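Local coordinates for hypothetical protein Atu2648 (Agrobacterium tumefaciens str. C58, PDB 1ZCE), which is of unknown function but adopts the EVE domain fold, related to the ASCH and PUA domains, and so may bind nucleic acid, at residues K8-K13 and H54-L59; E66-S71 and D87-C92. All coordinates share one frame; numbering follows the deposited sequence.

Interaction 1: K8-K13 and H54-L59; sequences KSEPFK and HSNEGL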
ATOM      1  N   LYS A   8       1.384  -2.284  -4.072  1.00  4.82           N
ATOM      2  CA  LYS A   8       1.592  -2.040  -5.492  1.00  5.72           C
ATOM      3  C   LYS A   8       0.343  -2.494  -6.246  1.00  6.09           C
ATOM      4  O   LYS A   8      -0.213  -3.559  -5.965  1.00  7.28           O
ATOM      5  CB  LYS A   8       2.800  -2.822  -6.009  1.00  6.25           C
ATOM      6  CG  LYS A   8       4.136  -2.386  -5.442  1.00  7.89           C
ATOM      7  CD  LYS A   8       5.275  -3.051  -6.206  1.00 11.05           C
ATOM      8  CE  LYS A   8       6.630  -2.521  -5.776  1.00 11.88           C
ATOM      9  NZ  LYS A   8       7.736  -3.116  -6.584  1.00 14.42           N
ATOM     10  N   SER A   9      -0.099  -1.686  -7.202  1.00  5.36           N
ATOM     11  CA  SER A   9      -1.271  -2.026  -7.998  1.00  7.04           C
ATOM     12  C   SER A   9      -1.044  -1.502  -9.414  1.00  6.69           C
ATOM     13  O   SER A   9      -0.683  -0.341  -9.596  1.00  6.37           O
ATOM     14  CB  SER A   9      -2.521  -1.386  -7.390  1.00  7.19           C
ATOM     15  OG  SER A   9      -3.711  -1.886  -7.984  1.00  8.51           O
ATOM     16  N   GLU A  10      -1.230  -2.359 -10.411  1.00  6.64           N
ATOM     17  CA  GLU A  10      -1.052  -1.946 -11.800  1.00  6.82           C
ATOM     18  C   GLU A  10      -2.331  -1.242 -12.217  1.00  7.06           C
ATOM     19  O   GLU A  10      -3.398  -1.849 -12.228  1.00  7.68           O
ATOM     20  CB  GLU A  10      -0.795  -3.163 -12.683  1.00  9.65           C
ATOM     21  CG  GLU A  10       0.447  -3.928 -12.283  1.00 12.36           C
ATOM     22  CD  GLU A  10       0.737  -5.100 -13.193  1.00 15.11           C
ATOM     23  OE1 GLU A  10       1.742  -5.797 -12.945  1.00 17.85           O
ATOM     24  OE2 GLU A  10      -0.035  -5.325 -14.149  1.00 17.07           O
ATOM     25  N   PRO A  11      -2.240   0.047 -12.583  1.00  7.15           N
ATOM     26  CA  PRO A  11      -3.428   0.810 -12.983  1.00  9.16           C
ATOM     27  C   PRO A  11      -4.301   0.213 -14.080  1.00 10.30           C
ATOM     28  O   PRO A  11      -5.507   0.455 -14.110  1.00 11.43           O
ATOM     29  CB  PRO A  11      -2.857   2.181 -13.343  1.00 10.04           C
ATOM     30  CG  PRO A  11      -1.466   1.873 -13.790  1.00  8.50           C
ATOM     31  CD  PRO A  11      -1.010   0.829 -12.802  1.00  6.99           C
ATOM     32  N   PHE A  12      -3.700  -0.571 -14.969  1.00 11.33           N
ATOM     33  CA  PHE A  12      -4.446  -1.204 -16.050  1.00 14.27           C
ATOM     34  C   PHE A  12      -5.415  -2.233 -15.464  1.00 14.20           C
ATOM     35  O   PHE A  12      -6.503  -2.462 -15.999  1.00 15.61           O
ATOM     36  CB  PHE A  12      -3.467  -1.874 -17.020  1.00 16.53           C
ATOM     37  CG  PHE A  12      -4.114  -2.420 -18.260  1.00 20.57           C
ATOM     38  CD1 PHE A  12      -4.767  -3.647 -18.242  1.00 21.30           C
ATOM     39  CD2 PHE A  12      -4.079  -1.696 -19.448  1.00 21.97           C
ATOM     40  CE1 PHE A  12      -5.373  -4.149 -19.392  1.00 22.80           C
ATOM     41  CE2 PHE A  12      -4.682  -2.187 -20.602  1.00 22.97           C
ATOM     42  CZ  PHE A  12      -5.331  -3.416 -20.573  1.00 23.65           C
ATOM     43  N   LYS A  13      -5.019  -2.836 -14.347  1.00 13.15           N
ATOM     44  CA  LYS A  13      -5.836  -3.842 -13.679  1.00 12.94           C
ATOM     45  C   LYS A  13      -6.699  -3.242 -12.577  1.00 11.67           C
ATOM     46  O   LYS A  13      -7.911  -3.454 -12.538  1.00 12.51           O
ATOM     47  CB  LYS A  13      -4.940  -4.931 -13.082  1.00 13.90           C
ATOM     48  CG  LYS A  13      -4.261  -5.816 -14.114  1.00 16.47           C
ATOM     49  CD  LYS A  13      -3.345  -6.834 -13.455  1.00 18.76           C
ATOM     50  CE  LYS A  13      -2.876  -7.877 -14.460  1.00 20.88           C
ATOM     51  NZ  LYS A  13      -2.248  -7.255 -15.655  1.00 23.59           N
ATOM     52  N   HIS A  54       1.134   2.953  -7.990  1.00  4.41           N
ATOM     53  CA  HIS A  54       0.882   2.418  -9.321  1.00  4.97           C
ATOM     54  C   HIS A  54       2.165   1.791  -9.851  1.00  5.28           C
ATOM     55  O   HIS A  54       3.171   2.473 -10.053  1.00  5.38           O
ATOM     56  CB  HIS A  54       0.398   3.521 -10.264  1.00  5.72           C
ATOM     57  CG  HIS A  54      -1.067   3.809 -10.156  1.00  5.71           C
ATOM     58  ND1 HIS A  54      -1.647   4.928 -10.715  1.00  7.77           N
ATOM     59  CD2 HIS A  54      -2.076   3.114  -9.577  1.00  6.68           C
ATOM     60  CE1 HIS A  54      -2.947   4.909 -10.486  1.00  8.15           C
ATOM     61  NE2 HIS A  54      -3.234   3.818  -9.798  1.00  8.04           N
ATOM     62  N   SER A  55       2.121   0.481 -10.062  1.00  6.26           N
ATOM     63  CA  SER A  55       3.271  -0.265 -10.550  1.00  5.72           C
ATOM     64  C   SER A  55       3.095  -0.640 -12.017  1.00  5.59           C
ATOM     65  O   SER A  55       1.976  -0.656 -12.536  1.00  5.80           O
ATOM     66  CB  SER A  55       3.476  -1.521  -9.702  1.00  6.84           C
ATOM     67  OG  SER A  55       2.306  -2.312  -9.709  1.00  8.64           O
ATOM     68  N   ASN A  56       4.217  -0.958 -12.661  1.00  6.29           N
ATOM     69  CA  ASN A  56       4.283  -1.303 -14.083  1.00  8.36           C
ATOM     70  C   ASN A  56       4.144   0.009 -14.857  1.00  7.55           C
ATOM     71  O   ASN A  56       5.049   0.406 -15.588  1.00  9.80           O
ATOM     72  CB  ASN A  56       3.168  -2.275 -14.486  1.00 11.03           C
ATOM     73  CG  ASN A  56       3.398  -2.883 -15.863  1.00 13.13           C
ATOM     74  OD1 ASN A  56       2.480  -3.428 -16.480  1.00 16.77           O
ATOM     75  ND2 ASN A  56       4.634  -2.801 -16.344  1.00 12.77           N
ATOM     76  N   GLU A  57       3.004   0.675 -14.697  1.00  7.28           N
ATOM     77  CA  GLU A  57       2.766   1.968 -15.330  1.00  6.48           C
ATOM     78  C   GLU A  57       2.540   2.987 -14.218  1.00  6.72           C
ATOM     79  O   GLU A  57       2.176   2.615 -13.098  1.00  6.87           O
ATOM     80  CB  GLU A  57       1.536   1.909 -16.232  1.00  6.25           C
ATOM     81  CG  GLU A  57       1.719   1.060 -17.469  1.00  7.20           C
ATOM     82  CD  GLU A  57       0.488   1.066 -18.349  1.00  9.37           C
ATOM     83  OE1 GLU A  57      -0.549   0.503 -17.940  1.00 10.65           O
ATOM     84  OE2 GLU A  57       0.552   1.648 -19.449  1.00  8.74           O
ATOM     85  N   GLY A  58       2.758   4.262 -14.525  1.00  6.08           N
ATOM     86  CA  GLY A  58       2.572   5.312 -13.535  1.00  5.95           C
ATOM     87  C   GLY A  58       3.812   5.466 -12.680  1.00  5.77           C
ATOM     88  O   GLY A  58       4.469   6.509 -12.704  1.00  6.68           O
ATOM     89  N   LEU A  59       4.132   4.416 -11.932  1.00  6.82           N
ATOM     90  CA  LEU A  59       5.306   4.380 -11.069  1.00  6.75           C
ATOM     91  C   LEU A  59       5.331   5.523 -10.063  1.00  6.87           C
ATOM     92  O   LEU A  59       6.338   6.208  -9.902  1.00  7.65           O
ATOM     93  CB  LEU A  59       6.578   4.384 -11.925  1.00  7.70           C
ATOM     94  CG  LEU A  59       6.587   3.310 -13.019  1.00  7.87           C
ATOM     95  CD1 LEU A  59       7.880   3.400 -13.814  1.00  8.90           C
ATOM     96  CD2 LEU A  59       6.435   1.926 -12.403  1.00 10.68           C
TER
HETATM   97  O   HOH W   1      -0.323  -3.609 -16.175  1.00 17.87           O
HETATM   98  O   HOH W   2       3.598  -4.612 -10.842  1.00 24.49           O
HETATM   99  O   HOH W   3      -0.840  -0.867 -15.553  1.00  9.26           O
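The imidazole of H54 carries P11 on one face. P11 CB stands 3.8 Å from the centroid of the ring and only 2° off its normal, a CH-pi contact over the centre. CG of H54 is anti to its carbonyl carbon (chi1 -83°). NE2 of H54 is hydrogen-bonded to the backbone N of W16, the first residue of helix 16-22. The rest of the proline ring rests on the loop. P11 CD approaches S55 O at 3.3 Å, and P11 CG meets CB of E57.

One direct hydrogen bond joins the two backbones. S55 N donates to S9 O at 3.0 Å, from above the carbonyl plane. The same S9 O also receives the CA-H of H54. A second CA-H...O contact runs the other way, from E10 CA to S55 O, at 3.4 Å.

The E10 side chain is extended, and its CG packs against S55 OG. Its carboxylate reaches the loop through water. One water links E10 OE1 to S55 OG. Another links E10 OE2, at 2.7 Å, to N56 OD1. K13 NZ forms a salt bridge with E10 OE2 at 3.3 Å, weak as a hydrogen bond. A third water joins F12 N to E57 OE1, 2.8 Å from that oxygen. The polar groups of E10, N56 and E57 thus meet across the contact through water, while P11 packs directly on H54, S55 and E57.

S9 and H54 form a parallel bridge at the ends of strands 4-9 and 49-54. Past it, 10-13 leads toward helix 16-22. The loop 55-59 turns back into strand 60-73. On the far side of strand 4-9, K8 pairs with S121, next to strand 122-125.

Interaction 2: E66-S71 and D87-C92; sequences EVCALS and DIRAVC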
ATOM      1  N   GLU A  66      -6.261   2.515   3.943  1.00  4.91           N
ATOM      2  CA  GLU A  66      -6.277   1.967   5.288  1.00  5.65           C
ATOM      3  C   GLU A  66      -6.858   0.564   5.229  1.00  5.01           C
ATOM      4  O   GLU A  66      -7.656   0.238   4.348  1.00  5.27           O
ATOM      5  CB  GLU A  66      -7.118   2.836   6.227  1.00  7.56           C
ATOM      6  CG  GLU A  66      -8.607   2.848   5.916  1.00  8.71           C
ATOM      7  CD  GLU A  66      -9.383   3.790   6.821  1.00 11.44           C
ATOM      8  OE1 GLU A  66     -10.610   3.919   6.634  1.00 12.17           O
ATOM      9  OE2 GLU A  66      -8.764   4.402   7.716  1.00 15.45           O
ATOM     10  N   VAL A  67      -6.438  -0.268   6.171  1.00  5.27           N
ATOM     11  CA  VAL A  67      -6.920  -1.634   6.246  1.00  5.11           C
ATOM     12  C   VAL A  67      -8.321  -1.618   6.856  1.00  5.03           C
ATOM     13  O   VAL A  67      -8.527  -1.019   7.913  1.00  5.43           O
ATOM     14  CB  VAL A  67      -5.977  -2.486   7.123  1.00  6.38           C
ATOM     15  CG1 VAL A  67      -6.567  -3.862   7.339  1.00  7.63           C
ATOM     16  CG2 VAL A  67      -4.601  -2.592   6.464  1.00  6.62           C
ATOM     17  N   CYS A  68      -9.284  -2.249   6.190  1.00  6.05           N
ATOM     18  CA  CYS A  68     -10.642  -2.283   6.723  1.00  5.75           C
ATOM     19  C   CYS A  68     -11.136  -3.697   7.031  1.00  6.53           C
ATOM     20  O   CYS A  68     -12.279  -3.893   7.450  1.00  7.80           O
ATOM     21  CB  CYS A  68     -11.617  -1.567   5.783  1.00  7.34           C
ATOM     22  SG  CYS A  68     -11.600  -2.082   4.061  1.00  7.60           S
ATOM     23  N   ALA A  69     -10.267  -4.681   6.819  1.00  6.45           N
ATOM     24  CA  ALA A  69     -10.572  -6.076   7.126  1.00  6.39           C
ATOM     25  C   ALA A  69      -9.257  -6.807   7.346  1.00  5.54           C
ATOM     26  O   ALA A  69      -8.331  -6.698   6.539  1.00  6.53           O
ATOM     27  CB  ALA A  69     -11.363  -6.732   5.995  1.00  7.91           C
ATOM     28  N   LEU A  70      -9.172  -7.533   8.455  1.00  5.87           N
ATOM     29  CA  LEU A  70      -7.977  -8.294   8.793  1.00  5.70           C
ATOM     30  C   LEU A  70      -7.809  -9.475   7.846  1.00  5.70           C
ATOM     31  O   LEU A  70      -8.753  -9.875   7.170  1.00  5.86           O
ATOM     32  CB  LEU A  70      -8.068  -8.800  10.235  1.00  6.08           C
ATOM     33  CG  LEU A  70      -8.074  -7.740  11.339  1.00  5.77           C
ATOM     34  CD1 LEU A  70      -8.314  -8.407  12.686  1.00  8.18           C
ATOM     35  CD2 LEU A  70      -6.750  -6.989  11.339  1.00  8.54           C
ATOM     36  N   SER A  71      -6.604 -10.031   7.807  1.00  6.35           N
ATOM     37  CA  SER A  71      -6.308 -11.165   6.941  1.00  6.26           C
ATOM     38  C   SER A  71      -7.350 -12.266   7.014  1.00  6.24           C
ATOM     39  O   SER A  71      -7.703 -12.730   8.099  1.00  7.29           O
ATOM     40  CB  SER A  71      -4.943 -11.757   7.294  1.00  6.66           C
ATOM     41  OG  SER A  71      -3.895 -10.886   6.925  1.00  8.48           O
ATOM     42  N   ASP A  87      -8.406  -6.395   3.362  1.00  4.52           N
ATOM     43  CA  ASP A  87      -9.245  -5.579   2.493  1.00  5.01           C
ATOM     44  C   ASP A  87      -8.739  -4.174   2.804  1.00  4.94           C
ATOM     45  O   ASP A  87      -8.423  -3.885   3.959  1.00  5.14           O
ATOM     46  CB  ASP A  87     -10.717  -5.637   2.908  1.00  6.78           C
ATOM     47  CG  ASP A  87     -11.409  -6.924   2.503  1.00  7.90           C
ATOM     48  OD1 ASP A  87     -10.729  -7.930   2.232  1.00  7.89           O
ATOM     49  OD2 ASP A  87     -12.659  -6.924   2.473  1.00 10.34           O
ATOM     50  N   ILE A  88      -8.652  -3.310   1.797  1.00  4.83           N
ATOM     51  CA  ILE A  88      -8.210  -1.937   2.025  1.00  4.82           C
ATOM     52  C   ILE A  88      -9.196  -0.961   1.398  1.00  4.52           C
ATOM     53  O   ILE A  88      -9.954  -1.323   0.499  1.00  4.96           O
ATOM     54  CB  ILE A  88      -6.796  -1.656   1.425  1.00  4.98           C
ATOM     55  CG1 ILE A  88      -6.801  -1.882  -0.089  1.00  6.35           C
ATOM     56  CG2 ILE A  88      -5.757  -2.540   2.098  1.00  6.41           C
ATOM     57  CD1 ILE A  88      -5.502  -1.464  -0.778  1.00  7.27           C
ATOM     58  N   ARG A  89      -9.189   0.276   1.884  1.00  5.36           N
ATOM     59  CA  ARG A  89     -10.070   1.305   1.344  1.00  5.30           C
ATOM     60  C   ARG A  89      -9.349   2.643   1.286  1.00  4.50           C
ATOM     61  O   ARG A  89      -8.404   2.888   2.032  1.00  4.70           O
ATOM     62  CB  ARG A  89     -11.346   1.435   2.180  1.00  6.19           C
ATOM     63  CG  ARG A  89     -11.142   1.830   3.623  1.00  6.98           C
ATOM     64  CD  ARG A  89     -12.473   1.759   4.358  1.00  7.34           C
ATOM     65  NE  ARG A  89     -12.344   1.887   5.806  1.00  8.18           N
ATOM     66  CZ  ARG A  89     -13.331   1.641   6.661  1.00  8.22           C
ATOM     67  NH1 ARG A  89     -13.132   1.780   7.964  1.00 11.69           N
ATOM     68  NH2 ARG A  89     -14.518   1.251   6.211  1.00  9.08           N
ATOM     69  N   ALA A  90      -9.802   3.509   0.393  1.00  5.08           N
ATOM     70  CA  ALA A  90      -9.188   4.814   0.230  1.00  5.32           C
ATOM     71  C   ALA A  90      -9.389   5.717   1.440  1.00  6.60           C
ATOM     72  O   ALA A  90     -10.427   5.671   2.105  1.00  7.45           O
ATOM     73  CB  ALA A  90      -9.743   5.488  -1.007  1.00  8.14           C
ATOM     74  N   VAL A  91      -8.371   6.519   1.731  1.00  6.38           N
ATOM     75  CA  VAL A  91      -8.432   7.477   2.824  1.00  7.21           C
ATOM     76  C   VAL A  91      -8.391   8.866   2.185  1.00  7.63           C
ATOM     77  O   VAL A  91      -9.257   9.704   2.443  1.00  8.61           O
ATOM     78  CB  VAL A  91      -7.247   7.321   3.806  1.00  6.53           C
ATOM     79  CG1 VAL A  91      -7.279   8.440   4.837  1.00  8.60           C
ATOM     80  CG2 VAL A  91      -7.332   5.975   4.513  1.00  8.59           C
ATOM     81  N   CYS A  92      -7.393   9.106   1.342  1.00  6.54           N
ATOM     82  CA  CYS A  92      -7.267  10.391   0.663  1.00  7.98           C
ATOM     83  C   CYS A  92      -6.255  10.306  -0.472  1.00  7.29           C
ATOM     84  O   CYS A  92      -5.424   9.401  -0.510  1.00  7.01           O
ATOM     85  CB  CYS A  92      -6.833  11.479   1.651  1.00  8.72           C
ATOM     86  SG  CYS A  92      -5.172  11.251   2.343  1.00 10.13           S
TER
HETATM   87  O   HOH W   4     -11.430   5.837   4.844  1.00 13.36           O
HETATM   88  O   HOH W   5     -10.433   1.244   8.711  1.00 14.97           O
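E66 OE1 accepts from two donors: NE of R89 at 2.8 Å, in a salt bridge, and a water. NE meets the anti side of the carboxylate, tilted out of its plane. The bond is bent, with 135° at the hydrogen. The water also donates to A90 O.

Both side chains start with CG between the backbone N and the carbonyl carbon (E66 chi1 67°, R89 chi1 61°), and the CG atoms of E66 and R89 touch at 3.6 Å. C68 CB lies over one face of the guanidinium, toward its rim, 3.5 Å from R89 NE. R89 NH1 reaches V67 O through another water, and NH2 donates to E24 O. V91 CG2 packs on E66 CB, the two side chains crossing at about a right angle.

E66 and R89 are an antiparallel hydrogen-bonded pair, joined by E66 N to R89 O and R89 N to E66 O, each 2.9 Å. V67 and I88 follow as a non-hydrogen-bonded pair. Then C68 and A69 both face D87 in a classic beta bulge. D87 O takes C68 N at 2.9 Å and, weakly, A69 N. D87 N returns a bond to A69 O. A69 CB sits 3.3 Å from D87 CB, a close fit.

The guanidinium is thus held by an ion pair, a water and a carbonyl, which would be expected to keep its charge in place beside the bulge.

In the fold
Interaction 1 closes before interaction 2 opens along the chain. Their centres lie about 18 Å apart, and their nearest atoms about 7 Å apart, without touching. Both reach the same mixed sheet, whose order is 27-28, 84-99, 60-73, 49-54, 4-9, 122-125. Interaction 1 (8-13 with 54-59) lies at the surface, where the parallel strands 4-9 and 49-54 run out into loops. Interaction 2 (66-71 with 87-92) joins the antiparallel hairpin strands 60-73 and 84-99. Strand 60-73 starts right after the loop of interaction 1, so it connects the two sites. They thus lie in two different parts of one EVE domain sheet.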